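Local atomic coordinates of adhesin YadA (Yersinia enterocolitica, PDB entry 1P9H), a protein that binds collagen as a trimeric outer-membrane adhesin, promoting attachment of the bacterium to eukaryotic cells and their invasion. Residues K68-A73 against G82-A87. Numbering follows the deposited sequence.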
ATOM      1  N   LYS A  68      21.515   6.732   4.541  1.00 14.12           N
ATOM      2  CA  LYS A  68      22.051   7.276   3.305  1.00 15.18           C
ATOM      3  C   LYS A  68      21.261   8.425   2.704  1.00 16.20           C
ATOM      4  O   LYS A  68      20.246   8.861   3.254  1.00 16.47           O
ATOM      5  CB  LYS A  68      22.220   6.146   2.283  1.00 16.30           C
ATOM      6  CG  LYS A  68      23.218   5.078   2.732  1.00 17.14           C
ATOM      7  CD  LYS A  68      23.447   4.013   1.674  1.00 21.93           C
ATOM      8  CE  LYS A  68      24.498   3.013   2.138  1.00 23.11           C
ATOM      9  NZ  LYS A  68      24.782   1.971   1.113  1.00 26.88           N
ATOM     10  N   GLY A  69      21.755   8.915   1.572  1.00 14.51           N
ATOM     11  CA  GLY A  69      21.138  10.028   0.882  1.00 15.09           C
ATOM     12  C   GLY A  69      19.627  10.043   0.768  1.00 16.30           C
ATOM     13  O   GLY A  69      19.017   9.102   0.262  1.00 18.63           O
ATOM     14  N   ALA A  70      19.037  11.131   1.255  1.00 14.80           N
ATOM     15  CA  ALA A  70      17.600  11.370   1.204  1.00 13.22           C
ATOM     16  C   ALA A  70      16.694  10.318   1.840  1.00 11.93           C
ATOM     17  O   ALA A  70      15.475  10.383   1.679  1.00 13.65           O
ATOM     18  CB  ALA A  70      17.180  11.607  -0.243  1.00 15.10           C
ATOM     19  N   ALA A  71      17.270   9.362   2.563  1.00 11.36           N
ATOM     20  CA  ALA A  71      16.466   8.327   3.207  1.00 10.89           C
ATOM     21  C   ALA A  71      15.583   8.935   4.297  1.00 11.14           C
ATOM     22  O   ALA A  71      15.900   9.987   4.851  1.00  9.83           O
ATOM     23  CB  ALA A  71      17.370   7.250   3.799  1.00 11.38           C
ATOM     24  N   VAL A  72      14.479   8.262   4.603  1.00  9.31           N
ATOM     25  CA  VAL A  72      13.535   8.738   5.610  1.00  9.97           C
ATOM     26  C   VAL A  72      13.208   7.629   6.600  1.00 10.00           C
ATOM     27  O   VAL A  72      12.800   6.540   6.203  1.00  9.86           O
ATOM     28  CB  VAL A  72      12.215   9.203   4.945  1.00  8.79           C
ATOM     29  CG1 VAL A  72      11.205   9.640   6.007  1.00 11.36           C
ATOM     30  CG2 VAL A  72      12.495  10.343   3.977  1.00 11.17           C
ATOM     31  N   ALA A  73      13.392   7.910   7.885  1.00  9.22           N
ATOM     32  CA  ALA A  73      13.092   6.939   8.929  1.00  8.84           C
ATOM     33  C   ALA A  73      12.296   7.631  10.022  1.00 10.41           C
ATOM     34  O   ALA A  73      12.779   8.569  10.651  1.00  9.74           O
ATOM     35  CB  ALA A  73      14.384   6.359   9.507  1.00 10.49           C
ATOM     36  N   GLY A  82      19.037   2.122   2.891  1.00 13.83           N
ATOM     37  CA  GLY A  82      19.291   2.439   1.498  1.00 14.73           C
ATOM     38  C   GLY A  82      19.134   3.867   1.029  1.00 15.02           C
ATOM     39  O   GLY A  82      18.447   4.681   1.648  1.00 14.43           O
ATOM     40  N   VAL A  83      19.799   4.171  -0.080  1.00 14.28           N
ATOM     41  CA  VAL A  83      19.706   5.488  -0.681  1.00 12.96           C
ATOM     42  C   VAL A  83      18.237   5.648  -1.064  1.00 13.34           C
ATOM     43  O   VAL A  83      17.638   4.735  -1.637  1.00 13.52           O
ATOM     44  CB  VAL A  83      20.574   5.577  -1.950  1.00 15.62           C
ATOM     45  CG1 VAL A  83      20.367   6.918  -2.640  1.00 16.89           C
ATOM     46  CG2 VAL A  83      22.038   5.384  -1.584  1.00 17.36           C
ATOM     47  N   ASN A  84      17.659   6.795  -0.724  1.00 13.03           N
ATOM     48  CA  ASN A  84      16.259   7.085  -1.034  1.00 11.62           C
ATOM     49  C   ASN A  84      15.243   6.117  -0.437  1.00 11.34           C
ATOM     50  O   ASN A  84      14.102   6.080  -0.892  1.00 12.68           O
ATOM     51  CB  ASN A  84      16.038   7.131  -2.549  1.00 14.88           C
ATOM     52  CG  ASN A  84      16.798   8.252  -3.218  1.00 19.03           C
ATOM     53  OD1 ASN A  84      16.902   9.351  -2.679  1.00 18.91           O
ATOM     54  ND2 ASN A  84      17.319   7.986  -4.410  1.00 21.21           N
ATOM     55  N   SER A  85      15.636   5.332   0.561  1.00 10.16           N
ATOM     56  CA  SER A  85      14.697   4.395   1.168  1.00  9.81           C
ATOM     57  C   SER A  85      13.807   5.100   2.186  1.00 10.75           C
ATOM     58  O   SER A  85      14.152   6.166   2.702  1.00 10.70           O
ATOM     59  CB  SER A  85      15.436   3.227   1.829  1.00 11.65           C
ATOM     60  OG  SER A  85      16.282   3.661   2.875  1.00 12.55           O
ATOM     61  N   VAL A  86      12.656   4.499   2.468  1.00  9.07           N
ATOM     62  CA  VAL A  86      11.694   5.074   3.400  1.00  8.84           C
ATOM     63  C   VAL A  86      11.177   4.001   4.349  1.00 10.43           C
ATOM     64  O   VAL A  86      10.663   2.973   3.912  1.00  9.68           O
ATOM     65  CB  VAL A  86      10.492   5.678   2.640  1.00  8.64           C
ATOM     66  CG1 VAL A  86       9.519   6.314   3.624  1.00  9.10           C
ATOM     67  CG2 VAL A  86      10.981   6.713   1.622  1.00 11.24           C
ATOM     68  N   ALA A  87      11.315   4.244   5.647  1.00  8.92           N
ATOM     69  CA  ALA A  87      10.853   3.293   6.655  1.00  9.39           C
ATOM     70  C   ALA A  87      10.091   4.030   7.744  1.00 10.15           C
ATOM     71  O   ALA A  87      10.651   4.883   8.426  1.00 10.93           O
ATOM     72  CB  ALA A  87      12.043   2.559   7.265  1.00 11.33           C
TER
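Gly-82 O comes 3.5 Å from Ala-71 CB. That oxygen takes two donors, Ser-85 N and Ser-85 OG, from the same face of its plane, the first closing the type II turn from Gly-82 to Ser-85. Val-83 CG2 meets Lys-68 CD at 3.8 Å; the two side chains cross at about a right angle, and the extended lysine carries its amine away to the exposed side. Asn-84 N gives a nearly straight hydrogen bond to Gly-69 O (2.9 Å, 163°), tying this turn to the equivalent type II turn from Lys-68 to Ala-71. Asn-84 CG lies beside its backbone N (chi1 -64°), and the further twist of the amide (chi2 -39°) brings OD1 3.3 Å from Ala-70 CB. Ser-85 OG, set between its backbone N and carbonyl carbon, donates a hydrogen bond to Gly-82 O at 2.7 Å, while Ser-85 O accepts Val-72 N and touches Ala-71 CA. From Val-86 on, the two segments run as parallel strands, bridged Val-72 to Val-86 and Ala-73 to Ala-87: Val-86 CG1 packs on Val-72 CB at 4.2 Å, valine over valine on one face. Ala-87 N donates a hydrogen bond to Val-72 O at 2.8 Å, and its methyl lies with that of Ala-73 on the opposite face. Such stacking of like turns and like strands is the coil-to-coil repeat of the left-handed parallel beta-roll of the YadA head. Ala-80 of strand 79-80 touches Ala-71, Ala-73 and Ser-85, Tyr-102 of a second subunit packs on Val-86, and strands 72-74 and 86-88 are flanked by strands 58-60 and 100-102.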